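Aromatic amino acid aminotransferase I (PDB 6HNU) probably catalyses the pyridoxal-phosphate-dependent transfer of the amino group from aromatic amino acids to 2-oxoglutarate, giving aromatic oxo-acids and glutamate. Local coordinates at residues L210-T215 with F241-D246; Q231-A236 with E289-R294; I159-Y164 with V178-V183; P248-Q253 with A278-F283. One frame throughout, in Å; residues are numbered along the deposited sequence.

Contact 1. Residues L210-T215 with F241-D246; sequences LYTICT and FLIIED. With PLP (pyridoxal-5'-phosphate), chain I.
Leu210-Thr212 and Leu242-Asp246 run side by side as parallel neighbours in the large mixed sheet of this aminotransferase, the two strands of a beta-alpha-beta unit whose crossover is helix 226-239. Their axes lie 4.8 Å apart. Four backbone bonds join them: Leu210 N to Leu242 O, Ile244 N to Leu210 O (2.8 Å, nearly straight at 179°), Thr212 N to Ile244 O and Asp246 N to Thr212 O. Apolar contacts are modest: Leu210 CB meets the Phe241 ring at CE1 (3.9 Å), and Thr212 CG2 touches Ile243 CG2 on the face turned to the crossover helix. On that face Glu245 directs its carboxylate to Arg294, a salt bridge, and Thr212 OG1 bonds to Glu162. Polar side chains meet at the C-terminal ends of the strands, where the cofactor sits. Asp246 CG is anti to the backbone N (chi1 177°), and OD2 lies 2.8 Å from N1 of the pyridoxal phosphate, the aspartate-pyridine pairing of this fold type. Ile213 CG1 packs on the cofactor methyl C2A at 3.5 Å. Tyr211 OH donates to the anti lone pair of Asp246 OD2 at 2.7 Å, with OD2 in the plane of the tyrosine ring.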
# COMPACT_ATOMS: atom_id res chain seq x y z
N LEU B 210 6.79 -22.43 -4.04
CA LEU B 210 7.11 -22.15 -5.45
C LEU B 210 6.31 -20.92 -5.89
O LEU B 210 5.11 -20.87 -5.61
CB LEU B 210 6.78 -23.36 -6.32
CG LEU B 210 6.70 -23.07 -7.82
CD1 LEU B 210 8.06 -22.78 -8.41
CD2 LEU B 210 6.05 -24.22 -8.57
N TYR B 211 7.02 -19.96 -6.47
CA TYR B 211 6.46 -18.71 -7.03
C TYR B 211 6.36 -18.92 -8.53
O TYR B 211 7.39 -19.12 -9.16
CB TYR B 211 7.35 -17.50 -6.66
CG TYR B 211 7.03 -16.22 -7.38
CD1 TYR B 211 5.86 -15.52 -7.12
CD2 TYR B 211 7.88 -15.71 -8.35
CE1 TYR B 211 5.52 -14.37 -7.80
CE2 TYR B 211 7.57 -14.55 -9.05
CZ TYR B 211 6.38 -13.89 -8.78
OH TYR B 211 6.08 -12.77 -9.48
N THR B 212 5.15 -18.87 -9.09
CA THR B 212 4.89 -19.13 -10.51
C THR B 212 3.99 -18.05 -11.09
O THR B 212 2.91 -17.79 -10.56
CB THR B 212 4.39 -20.57 -10.74
OG1 THR B 212 4.16 -20.73 -12.13
CG2 THR B 212 3.11 -20.92 -10.01
N ILE B 213 4.41 -17.50 -12.22
CA ILE B 213 3.51 -16.67 -13.06
C ILE B 213 3.01 -17.60 -14.15
O ILE B 213 3.56 -17.57 -15.28
CB ILE B 213 4.27 -15.45 -13.58
CG1 ILE B 213 5.05 -14.75 -12.46
CG2 ILE B 213 3.32 -14.50 -14.28
CD1 ILE B 213 6.21 -13.90 -12.93
N CYS B 214 2.02 -18.45 -13.85
CA CYS B 214 1.85 -19.67 -14.62
C CYS B 214 1.08 -19.39 -15.92
O CYS B 214 1.16 -20.24 -16.79
CB CYS B 214 1.25 -20.77 -13.77
SG CYS B 214 -0.19 -20.28 -12.81
N THR B 215 0.36 -18.28 -16.02
CA THR B 215 -0.40 -17.87 -17.23
C THR B 215 0.21 -16.62 -17.86
O THR B 215 0.16 -15.54 -17.24
CB THR B 215 -1.89 -17.67 -16.92
OG1 THR B 215 -2.32 -18.79 -16.13
CG2 THR B 215 -2.72 -17.56 -18.17
N PHE B 241 5.15 -27.97 0.25
CA PHE B 241 5.44 -26.53 0.10
C PHE B 241 4.19 -25.90 -0.53
O PHE B 241 3.37 -26.65 -1.12
CB PHE B 241 6.76 -26.26 -0.64
CG PHE B 241 6.88 -26.83 -2.03
CD1 PHE B 241 6.28 -26.20 -3.12
CD2 PHE B 241 7.62 -27.97 -2.27
CE1 PHE B 241 6.36 -26.77 -4.38
CE2 PHE B 241 7.74 -28.51 -3.54
CZ PHE B 241 7.12 -27.89 -4.60
N LEU B 242 4.03 -24.59 -0.39
CA LEU B 242 2.89 -23.87 -0.99
C LEU B 242 3.17 -23.54 -2.45
O LEU B 242 4.33 -23.53 -2.90
CB LEU B 242 2.61 -22.57 -0.22
CG LEU B 242 2.47 -22.70 1.29
CD1 LEU B 242 2.56 -21.36 1.95
CD2 LEU B 242 1.19 -23.40 1.65
N ILE B 243 2.12 -23.19 -3.18
CA ILE B 243 2.31 -22.62 -4.54
C ILE B 243 1.72 -21.22 -4.49
O ILE B 243 0.54 -21.09 -4.10
CB ILE B 243 1.66 -23.49 -5.64
CG1 ILE B 243 2.36 -24.84 -5.80
CG2 ILE B 243 1.59 -22.73 -6.95
CD1 ILE B 243 1.58 -25.83 -6.64
N ILE B 244 2.52 -20.25 -4.89
CA ILE B 244 2.06 -18.86 -4.98
C ILE B 244 1.93 -18.60 -6.47
O ILE B 244 2.96 -18.54 -7.15
CB ILE B 244 3.04 -17.88 -4.29
CG1 ILE B 244 3.47 -18.31 -2.88
CG2 ILE B 244 2.49 -16.47 -4.34
CD1 ILE B 244 2.35 -18.54 -1.85
N GLU B 245 0.69 -18.41 -6.92
CA GLU B 245 0.38 -18.21 -8.34
C GLU B 245 0.08 -16.71 -8.45
O GLU B 245 -0.98 -16.22 -8.01
CB GLU B 245 -0.65 -19.19 -8.94
CG GLU B 245 -2.10 -19.10 -8.44
CD GLU B 245 -3.09 -20.03 -9.13
OE1 GLU B 245 -2.76 -20.57 -10.23
OE2 GLU B 245 -4.29 -20.11 -8.65
N ASP B 246 1.03 -16.01 -9.03
CA ASP B 246 0.97 -14.57 -9.27
C ASP B 246 0.40 -14.40 -10.66
O ASP B 246 1.12 -14.61 -11.65
CB ASP B 246 2.33 -13.93 -9.03
CG ASP B 246 2.38 -12.47 -9.31
OD1 ASP B 246 1.29 -11.83 -9.53
OD2 ASP B 246 3.53 -11.95 -9.31
N1 PLP I . 3.34 -9.73 -10.93
C2 PLP I . 3.85 -9.94 -12.14
C2A PLP I . 4.47 -11.27 -12.43
C3 PLP I . 3.83 -8.96 -13.13
O3 PLP I . 4.44 -9.22 -14.32
C4 PLP I . 3.26 -7.70 -12.82
C4A PLP I . 3.26 -6.64 -13.83
C5 PLP I . 2.69 -7.51 -11.56
C6 PLP I . 2.78 -8.53 -10.65
C5A PLP I . 2.13 -6.17 -11.14
O4P PLP I . 0.84 -6.32 -10.50
P PLP I . 0.05 -5.17 -9.83
O1P PLP I . -1.25 -5.86 -9.49
O2P PLP I . -0.08 -4.05 -10.90
O3P PLP I . 0.85 -4.70 -8.62

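Contact 2. Residues Q231-A236 with E289-R294; sequences QIYDIA and EGRVVR
Tyr233 and Ala236 pack against Glu289, Arg291 and Val292 in a buried helix-to-sheet contact, where helix 226-239 lies over the entry to strand 292-297. Tyr233 carries most of it. With CG anti to the backbone N (chi1 -174°), its ring leaves the helix and runs obliquely past the side chains of Arg291 and Val292, bringing the hydroxyl to the turn before the strand. There Glu289 N donates to Tyr233 OH at 3.0 Å, approaching near the ring plane; the same hydroxyl is bonded to Asp287, so a backbone amide and a carboxylate both hold it. Val292 CG2 meets the ring edge at CE1 (3.8 Å), and Arg291 CG lies obliquely to the ring, 3.8 Å from Tyr233 OH. Ala236 provides the second point of contact: its CB sits 3.9 Å from Arg291 CD, and its carbonyl oxygen lies over one guanidinium face, 3.4 Å above the plane and toward the rim. Arg291 is bent at chi3 (59°) and turns its edge to Glu289, a side-on salt bridge in which NE and NH1 both grip the single oxygen Glu289 OE1 in the guanidinium plane. Arg291 NH2 goes on to a salt bridge with Asp240 and a bond to Phe241 O. These paired grips should hold the flat group against rotation. Such packing of a crossover helix on its sheet is typical of the alpha/beta large domain of fold-type I aminotransferases.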
# COMPACT_ATOMS: atom_id res chain seq x y z
N GLN B 231 0.84 -31.98 -12.37
CA GLN B 231 2.07 -32.65 -11.90
C GLN B 231 2.77 -31.77 -10.85
O GLN B 231 3.31 -32.32 -9.89
CB GLN B 231 2.99 -32.90 -13.09
CG GLN B 231 2.52 -34.05 -13.96
CD GLN B 231 3.42 -34.14 -15.16
OE1 GLN B 231 4.23 -35.05 -15.27
NE2 GLN B 231 3.35 -33.15 -16.03
N ILE B 232 2.79 -30.46 -11.07
CA ILE B 232 3.47 -29.50 -10.14
C ILE B 232 2.70 -29.48 -8.82
O ILE B 232 3.36 -29.54 -7.75
CB ILE B 232 3.65 -28.11 -10.80
CG1 ILE B 232 4.70 -28.16 -11.91
CG2 ILE B 232 4.00 -27.06 -9.76
CD1 ILE B 232 4.54 -27.09 -12.97
N TYR B 233 1.37 -29.47 -8.87
CA TYR B 233 0.52 -29.53 -7.65
C TYR B 233 0.86 -30.79 -6.85
O TYR B 233 1.10 -30.73 -5.63
CB TYR B 233 -0.98 -29.42 -7.99
CG TYR B 233 -1.80 -29.32 -6.74
CD1 TYR B 233 -1.83 -28.14 -6.02
CD2 TYR B 233 -2.39 -30.44 -6.16
CE1 TYR B 233 -2.49 -28.02 -4.82
CE2 TYR B 233 -3.09 -30.33 -4.97
CZ TYR B 233 -3.13 -29.12 -4.28
OH TYR B 233 -3.78 -29.00 -3.09
N ASP B 234 0.99 -31.94 -7.54
CA ASP B 234 1.34 -33.23 -6.88
C ASP B 234 2.71 -33.12 -6.19
O ASP B 234 2.87 -33.67 -5.08
CB ASP B 234 1.28 -34.40 -7.87
CG ASP B 234 -0.13 -34.76 -8.29
OD1 ASP B 234 -1.04 -34.24 -7.70
OD2 ASP B 234 -0.29 -35.53 -9.25
N ILE B 235 3.67 -32.44 -6.80
CA ILE B 235 5.01 -32.24 -6.19
C ILE B 235 4.87 -31.35 -4.95
O ILE B 235 5.44 -31.71 -3.91
CB ILE B 235 5.96 -31.65 -7.24
CG1 ILE B 235 6.18 -32.67 -8.37
CG2 ILE B 235 7.26 -31.19 -6.62
CD1 ILE B 235 6.73 -32.05 -9.60
N ALA B 236 4.08 -30.28 -5.02
CA ALA B 236 3.87 -29.37 -3.86
C ALA B 236 3.25 -30.19 -2.72
O ALA B 236 3.66 -30.04 -1.59
CB ALA B 236 2.99 -28.21 -4.27
N GLU B 289 -5.95 -29.48 -1.11
CA GLU B 289 -5.25 -29.42 0.20
C GLU B 289 -5.22 -27.98 0.78
O GLU B 289 -4.88 -27.85 1.97
CB GLU B 289 -3.83 -29.98 0.11
CG GLU B 289 -3.78 -31.43 -0.35
CD GLU B 289 -2.48 -32.16 -0.04
OE1 GLU B 289 -1.51 -31.51 0.35
OE2 GLU B 289 -2.48 -33.40 -0.15
N GLY B 290 -5.55 -26.94 0.01
CA GLY B 290 -5.45 -25.55 0.52
C GLY B 290 -4.01 -25.05 0.65
O GLY B 290 -3.76 -24.19 1.48
N ARG B 291 -3.09 -25.52 -0.20
CA ARG B 291 -1.68 -25.08 -0.14
C ARG B 291 -1.40 -24.09 -1.29
O ARG B 291 -0.20 -23.85 -1.60
CB ARG B 291 -0.79 -26.33 -0.14
CG ARG B 291 -0.86 -27.15 -1.43
CD ARG B 291 0.22 -28.20 -1.49
NE ARG B 291 0.12 -29.12 -0.37
CZ ARG B 291 0.83 -29.06 0.76
NH1 ARG B 291 0.60 -29.95 1.72
NH2 ARG B 291 1.78 -28.16 0.93
N VAL B 292 -2.45 -23.58 -1.95
CA VAL B 292 -2.26 -22.55 -3.01
C VAL B 292 -2.67 -21.18 -2.45
O VAL B 292 -3.76 -21.09 -1.85
CB VAL B 292 -2.98 -22.89 -4.32
CG1 VAL B 292 -2.74 -21.84 -5.40
CG2 VAL B 292 -2.56 -24.23 -4.85
N VAL B 293 -1.86 -20.16 -2.73
CA VAL B 293 -2.25 -18.74 -2.57
C VAL B 293 -2.21 -18.11 -3.94
O VAL B 293 -1.16 -18.20 -4.60
CB VAL B 293 -1.42 -18.01 -1.51
CG1 VAL B 293 -1.92 -16.60 -1.27
CG2 VAL B 293 -1.41 -18.78 -0.20
N ARG B 294 -3.31 -17.52 -4.34
CA ARG B 294 -3.43 -16.81 -5.65
C ARG B 294 -3.39 -15.30 -5.42
O ARG B 294 -4.11 -14.77 -4.54
CB ARG B 294 -4.70 -17.25 -6.38
CG ARG B 294 -4.95 -16.52 -7.69
CD ARG B 294 -6.27 -16.94 -8.31
NE ARG B 294 -6.42 -16.48 -9.67
CZ ARG B 294 -6.05 -17.14 -10.76
NH1 ARG B 294 -5.41 -18.28 -10.66
NH2 ARG B 294 -6.23 -16.61 -11.96

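Contact 3. Residues I159-Y164 with V178-V183; sequences ILVEEY and VNTVPV
A beta-alpha-beta unit joins Ile159-Glu162 to Asn179-Val183, parallel strands linked by helix 167-175 toward one side of the large mixed sheet. The axes of these short strand segments are 45° apart, so the pair is clearly twisted. The backbone zigzags from Ile159 N to Asn179 O (2.8 Å), Val181 N to Ile159 O, Val161 N to Val181 O and Val183 N to Val161 O. A weak bond from Glu163 N to Val183 O ends the series as the first segment leaves its strand. On one face Leu160 and Val181 lie side by side, pointing the same way, with Leu160 CD2 4.0 Å from Val181 CG1. Leu160 CB is closer still to Val183 CG2, at 3.6 Å, and helix 192-200 packs on Leu160 and Val183. The other face carries Ile159, Val161, Thr180 and Pro182. Ile159 CG2, anti to the carbonyl carbon, meets Val178 CG1 at 3.9 Å, the two side chains crossing at about a right angle. Both methyls of Val161 reach Thr180 CB at 4.0 Å. Beyond the strand, Glu163 CB rests on Pro182 CB at 3.7 Å, while its carboxylate turns to Met185 N. Glu162 points away from the second strand, and its carboxylate reaches Ile213 N and Gln217. The chemistry is thus divided: backbone bonds and branched, mostly apolar side chains join the strands, Glu163 ties back to the second strand, and Glu162 serves strand 209-212 and the loop after it.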
# COMPACT_ATOMS: atom_id res chain seq x y z
N ILE B 159 12.90 -19.95 -1.42
CA ILE B 159 11.73 -20.19 -2.31
C ILE B 159 12.21 -20.71 -3.66
O ILE B 159 13.39 -20.44 -4.06
CB ILE B 159 10.88 -18.92 -2.46
CG1 ILE B 159 11.65 -17.77 -3.11
CG2 ILE B 159 10.35 -18.55 -1.09
CD1 ILE B 159 10.76 -16.64 -3.59
N LEU B 160 11.33 -21.42 -4.37
CA LEU B 160 11.58 -21.80 -5.77
C LEU B 160 10.91 -20.75 -6.65
O LEU B 160 9.75 -20.35 -6.32
CB LEU B 160 11.05 -23.20 -6.05
CG LEU B 160 11.54 -24.30 -5.10
CD1 LEU B 160 10.84 -25.59 -5.41
CD2 LEU B 160 13.04 -24.44 -5.23
N VAL B 161 11.63 -20.32 -7.68
CA VAL B 161 11.14 -19.37 -8.71
C VAL B 161 11.42 -19.97 -10.09
O VAL B 161 12.36 -20.76 -10.19
CB VAL B 161 11.75 -17.96 -8.58
CG1 VAL B 161 11.51 -17.34 -7.19
CG2 VAL B 161 13.24 -17.95 -8.90
N GLU B 162 10.65 -19.54 -11.10
CA GLU B 162 10.92 -19.83 -12.52
C GLU B 162 12.33 -19.31 -12.85
O GLU B 162 12.69 -18.21 -12.41
CB GLU B 162 9.80 -19.28 -13.40
CG GLU B 162 8.53 -20.07 -13.16
CD GLU B 162 7.21 -19.39 -13.44
OE1 GLU B 162 7.11 -18.18 -13.21
OE2 GLU B 162 6.26 -20.12 -13.79
N GLU B 163 13.12 -20.06 -13.62
CA GLU B 163 14.55 -19.68 -13.80
C GLU B 163 14.65 -18.38 -14.58
O GLU B 163 15.67 -17.73 -14.43
CB GLU B 163 15.39 -20.78 -14.47
CG GLU B 163 15.12 -20.93 -15.95
CD GLU B 163 16.00 -21.96 -16.65
OE1 GLU B 163 15.43 -22.86 -17.26
OE2 GLU B 163 17.21 -21.83 -16.59
N TYR B 164 13.64 -17.99 -15.36
CA TYR B 164 13.44 -16.62 -15.89
C TYR B 164 12.12 -16.10 -15.33
O TYR B 164 11.11 -16.79 -15.50
CB TYR B 164 13.38 -16.54 -17.41
CG TYR B 164 14.64 -17.04 -18.06
CD1 TYR B 164 14.80 -18.39 -18.32
CD2 TYR B 164 15.70 -16.20 -18.29
CE1 TYR B 164 15.99 -18.89 -18.85
CE2 TYR B 164 16.87 -16.66 -18.88
CZ TYR B 164 17.02 -18.01 -19.14
OH TYR B 164 18.17 -18.52 -19.67
N VAL B 178 15.67 -13.54 1.23
CA VAL B 178 15.10 -14.86 0.86
C VAL B 178 15.78 -15.33 -0.41
O VAL B 178 15.77 -14.58 -1.40
CB VAL B 178 13.57 -14.78 0.73
CG1 VAL B 178 12.98 -16.12 0.33
CG2 VAL B 178 12.99 -14.26 2.04
N ASN B 179 16.40 -16.51 -0.33
CA ASN B 179 17.07 -17.19 -1.47
C ASN B 179 16.03 -17.59 -2.54
O ASN B 179 15.00 -18.21 -2.19
CB ASN B 179 17.85 -18.40 -0.96
CG ASN B 179 18.89 -18.00 0.07
OD1 ASN B 179 18.84 -18.45 1.23
ND2 ASN B 179 19.81 -17.16 -0.33
N THR B 180 16.29 -17.22 -3.79
CA THR B 180 15.46 -17.61 -4.96
C THR B 180 16.19 -18.67 -5.78
O THR B 180 17.02 -18.27 -6.66
CB THR B 180 15.11 -16.36 -5.76
OG1 THR B 180 16.32 -15.76 -6.25
CG2 THR B 180 14.40 -15.36 -4.89
N VAL B 181 15.87 -19.94 -5.53
CA VAL B 181 16.46 -21.08 -6.29
C VAL B 181 15.67 -21.25 -7.57
O VAL B 181 14.46 -21.47 -7.51
CB VAL B 181 16.51 -22.34 -5.43
CG1 VAL B 181 16.83 -23.58 -6.25
CG2 VAL B 181 17.53 -22.18 -4.32
N PRO B 182 16.36 -21.19 -8.74
CA PRO B 182 15.68 -21.24 -10.04
C PRO B 182 15.30 -22.68 -10.42
O PRO B 182 16.02 -23.67 -10.11
CB PRO B 182 16.71 -20.63 -10.98
CG PRO B 182 18.03 -21.02 -10.38
CD PRO B 182 17.81 -20.99 -8.88
N VAL B 183 14.10 -22.79 -11.01
CA VAL B 183 13.49 -24.04 -11.47
C VAL B 183 13.57 -24.05 -13.00
O VAL B 183 13.15 -23.06 -13.61
CB VAL B 183 12.04 -24.15 -10.96
CG1 VAL B 183 11.32 -25.37 -11.51
CG2 VAL B 183 11.99 -24.13 -9.43

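Contact 4. Residues P248-Q253 with A278-F283; sequences PYYFLQ and ALVPSF. With PLP (pyridoxal-5'-phosphate), chain I.
Beside the cofactor pocket, the 248-253 loop presents Tyr250, Phe251 and Gln253 to Leu279 and Val280. Pro248 CG lies 3.9 Å from pyridoxal-phosphate C2, and Tyr249 OH accepts a 2.6 Å bond from the phenolic O3; the bound phenylalanine also touches Tyr249. Tyr250, with CG anti to the backbone N (chi1 -172°), reaches the other way: its hydroxyl donates to Val280 O at 2.7 Å, the acceptor lying near the ring plane. Gln253 bridges the two loops with both ends of its amide. OE1 accepts from Val280 N at 2.8 Å, in the carbonyl plane on a lone pair and nearly straight (174°), while NE2 donates to Tyr250 O; together these bonds fix which way round the amide lies. NE2 also sits 3.3 Å above the centre of the Tyr250 ring. In this alpha/beta fold the second loop leads into helix 283-286, with Ser282 as N-cap; Ser282 OG also bonds to His126. A water accepts from Ser282 N and gives Tyr250 OH a weak bond. Leu279 supplies the apolar part: CD1 meets the edge of Phe251 at CE1 (3.8 Å), and CD2 packs against the Gln253 amide. Over the Phe251 ring centre lies Tyr250 CD2, 3.6 Å above the plane.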
# COMPACT_ATOMS: atom_id res chain seq x y z
N PRO B 248 -1.58 -11.94 -12.67
CA PRO B 248 -2.20 -10.72 -13.21
C PRO B 248 -2.63 -10.88 -14.68
O PRO B 248 -3.49 -10.13 -15.15
CB PRO B 248 -1.11 -9.68 -13.05
CG PRO B 248 0.18 -10.51 -13.19
CD PRO B 248 -0.12 -11.85 -12.57
N TYR B 249 -2.11 -11.88 -15.39
CA TYR B 249 -2.35 -12.03 -16.84
C TYR B 249 -3.36 -13.16 -17.10
O TYR B 249 -3.54 -13.52 -18.26
CB TYR B 249 -1.04 -12.33 -17.57
CG TYR B 249 0.11 -11.39 -17.31
CD1 TYR B 249 0.05 -10.06 -17.68
CD2 TYR B 249 1.26 -11.83 -16.69
CE1 TYR B 249 1.11 -9.20 -17.46
CE2 TYR B 249 2.34 -11.00 -16.49
CZ TYR B 249 2.27 -9.67 -16.86
OH TYR B 249 3.32 -8.81 -16.67
N TYR B 250 -4.02 -13.70 -16.06
CA TYR B 250 -4.94 -14.85 -16.22
C TYR B 250 -5.99 -14.56 -17.29
O TYR B 250 -6.31 -15.45 -18.05
CB TYR B 250 -5.65 -15.20 -14.91
CG TYR B 250 -6.44 -16.47 -15.01
CD1 TYR B 250 -5.82 -17.71 -14.94
CD2 TYR B 250 -7.82 -16.45 -15.15
CE1 TYR B 250 -6.53 -18.89 -15.00
CE2 TYR B 250 -8.55 -17.62 -15.23
CZ TYR B 250 -7.91 -18.84 -15.16
OH TYR B 250 -8.60 -19.98 -15.23
N PHE B 251 -6.49 -13.34 -17.41
CA PHE B 251 -7.60 -13.03 -18.33
C PHE B 251 -7.02 -12.47 -19.64
O PHE B 251 -7.78 -11.94 -20.45
CB PHE B 251 -8.65 -12.17 -17.61
CG PHE B 251 -9.51 -12.99 -16.69
CD1 PHE B 251 -10.21 -14.09 -17.17
CD2 PHE B 251 -9.52 -12.75 -15.33
CE1 PHE B 251 -10.95 -14.88 -16.31
CE2 PHE B 251 -10.26 -13.56 -14.47
CZ PHE B 251 -10.98 -14.62 -14.97
N LEU B 252 -5.69 -12.62 -19.86
CA LEU B 252 -5.10 -12.37 -21.19
C LEU B 252 -4.91 -13.72 -21.89
O LEU B 252 -4.16 -13.77 -22.88
CB LEU B 252 -3.77 -11.62 -21.06
CG LEU B 252 -3.85 -10.31 -20.27
CD1 LEU B 252 -2.56 -9.53 -20.38
CD2 LEU B 252 -5.02 -9.45 -20.72
N GLN B 253 -5.59 -14.78 -21.43
CA GLN B 253 -5.71 -16.02 -22.24
C GLN B 253 -6.33 -15.68 -23.61
O GLN B 253 -7.15 -14.74 -23.73
CB GLN B 253 -6.45 -17.11 -21.49
CG GLN B 253 -5.59 -17.68 -20.37
CD GLN B 253 -6.35 -18.66 -19.52
OE1 GLN B 253 -6.64 -19.77 -19.93
NE2 GLN B 253 -6.74 -18.22 -18.33
N ALA B 278 -13.04 -22.67 -21.67
CA ALA B 278 -11.78 -22.51 -22.42
C ALA B 278 -10.61 -22.17 -21.49
O ALA B 278 -9.45 -22.39 -21.91
CB ALA B 278 -11.92 -21.47 -23.48
N LEU B 279 -10.87 -21.59 -20.31
CA LEU B 279 -9.84 -21.04 -19.41
C LEU B 279 -9.03 -22.21 -18.83
O LEU B 279 -9.60 -23.24 -18.51
CB LEU B 279 -10.53 -20.20 -18.33
CG LEU B 279 -11.24 -18.95 -18.85
CD1 LEU B 279 -11.95 -18.23 -17.74
CD2 LEU B 279 -10.28 -18.02 -19.57
N VAL B 280 -7.71 -22.08 -18.78
CA VAL B 280 -6.85 -23.16 -18.21
C VAL B 280 -7.19 -23.26 -16.72
O VAL B 280 -7.34 -22.24 -16.06
CB VAL B 280 -5.36 -22.84 -18.41
CG1 VAL B 280 -4.98 -21.53 -17.73
CG2 VAL B 280 -4.48 -23.96 -17.90
N PRO B 281 -7.29 -24.47 -16.13
CA PRO B 281 -7.46 -24.57 -14.68
C PRO B 281 -6.35 -23.84 -13.91
O PRO B 281 -5.18 -24.04 -14.20
CB PRO B 281 -7.37 -26.08 -14.41
CG PRO B 281 -6.69 -26.60 -15.64
CD PRO B 281 -7.26 -25.78 -16.77
N SER B 282 -6.75 -23.04 -12.92
CA SER B 282 -5.83 -22.40 -11.94
C SER B 282 -5.28 -23.47 -10.98
O SER B 282 -5.89 -24.56 -10.84
CB SER B 282 -6.54 -21.34 -11.14
OG SER B 282 -7.61 -21.96 -10.41
N PHE B 283 -4.18 -23.14 -10.29
CA PHE B 283 -3.74 -23.97 -9.15
C PHE B 283 -4.81 -23.93 -8.05
O PHE B 283 -5.05 -25.02 -7.42
CB PHE B 283 -2.36 -23.58 -8.64
CG PHE B 283 -1.25 -24.04 -9.52
CD1 PHE B 283 -0.83 -25.37 -9.48
CD2 PHE B 283 -0.64 -23.15 -10.40
CE1 PHE B 283 0.21 -25.79 -10.28
CE2 PHE B 283 0.41 -23.57 -11.18
CZ PHE B 283 0.84 -24.90 -11.12
N1 PLP I . 3.34 -9.73 -10.93
C2 PLP I . 3.85 -9.94 -12.14
C2A PLP I . 4.47 -11.27 -12.43
C3 PLP I . 3.83 -8.96 -13.13
O3 PLP I . 4.44 -9.22 -14.32
C4 PLP I . 3.26 -7.70 -12.82
C4A PLP I . 3.26 -6.64 -13.83
C5 PLP I . 2.69 -7.51 -11.56
C6 PLP I . 2.78 -8.53 -10.65
C5A PLP I . 2.13 -6.17 -11.14
O4P PLP I . 0.84 -6.32 -10.50
P PLP I . 0.05 -5.17 -9.83
O1P PLP I . -1.25 -5.86 -9.49
O2P PLP I . -0.08 -4.05 -10.90
O3P PLP I . 0.85 -4.70 -8.62
O HOH W 1 -9.64 -22.35 -12.89

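Contacts 1, 2 and 3 all belong to the large mixed sheet. Strand 158-162 of contact 3 adjoins strand 209-212 of contact 1, with Tyr211 N 2.8 Å from Leu160 O; on the other flank, Ile243 N lies 2.9 Å from Arg291 O of contact 2. Helix 226-239, used by contact 2, is the crossover between the strands of contact 1. Contact 4 lies about 13 Å from contact 1, centre to centre, and Glu245 OE1 approaches Phe283 N at 2.9 Å. Arg294 of contact 2 makes a cation-pi contact with Tyr250. Contacts 1 and 4 both touch the cofactor, at its pyridine nitrogen and phenolic oxygen respectively; contact 2 lies away from the cofactor and substrate sites.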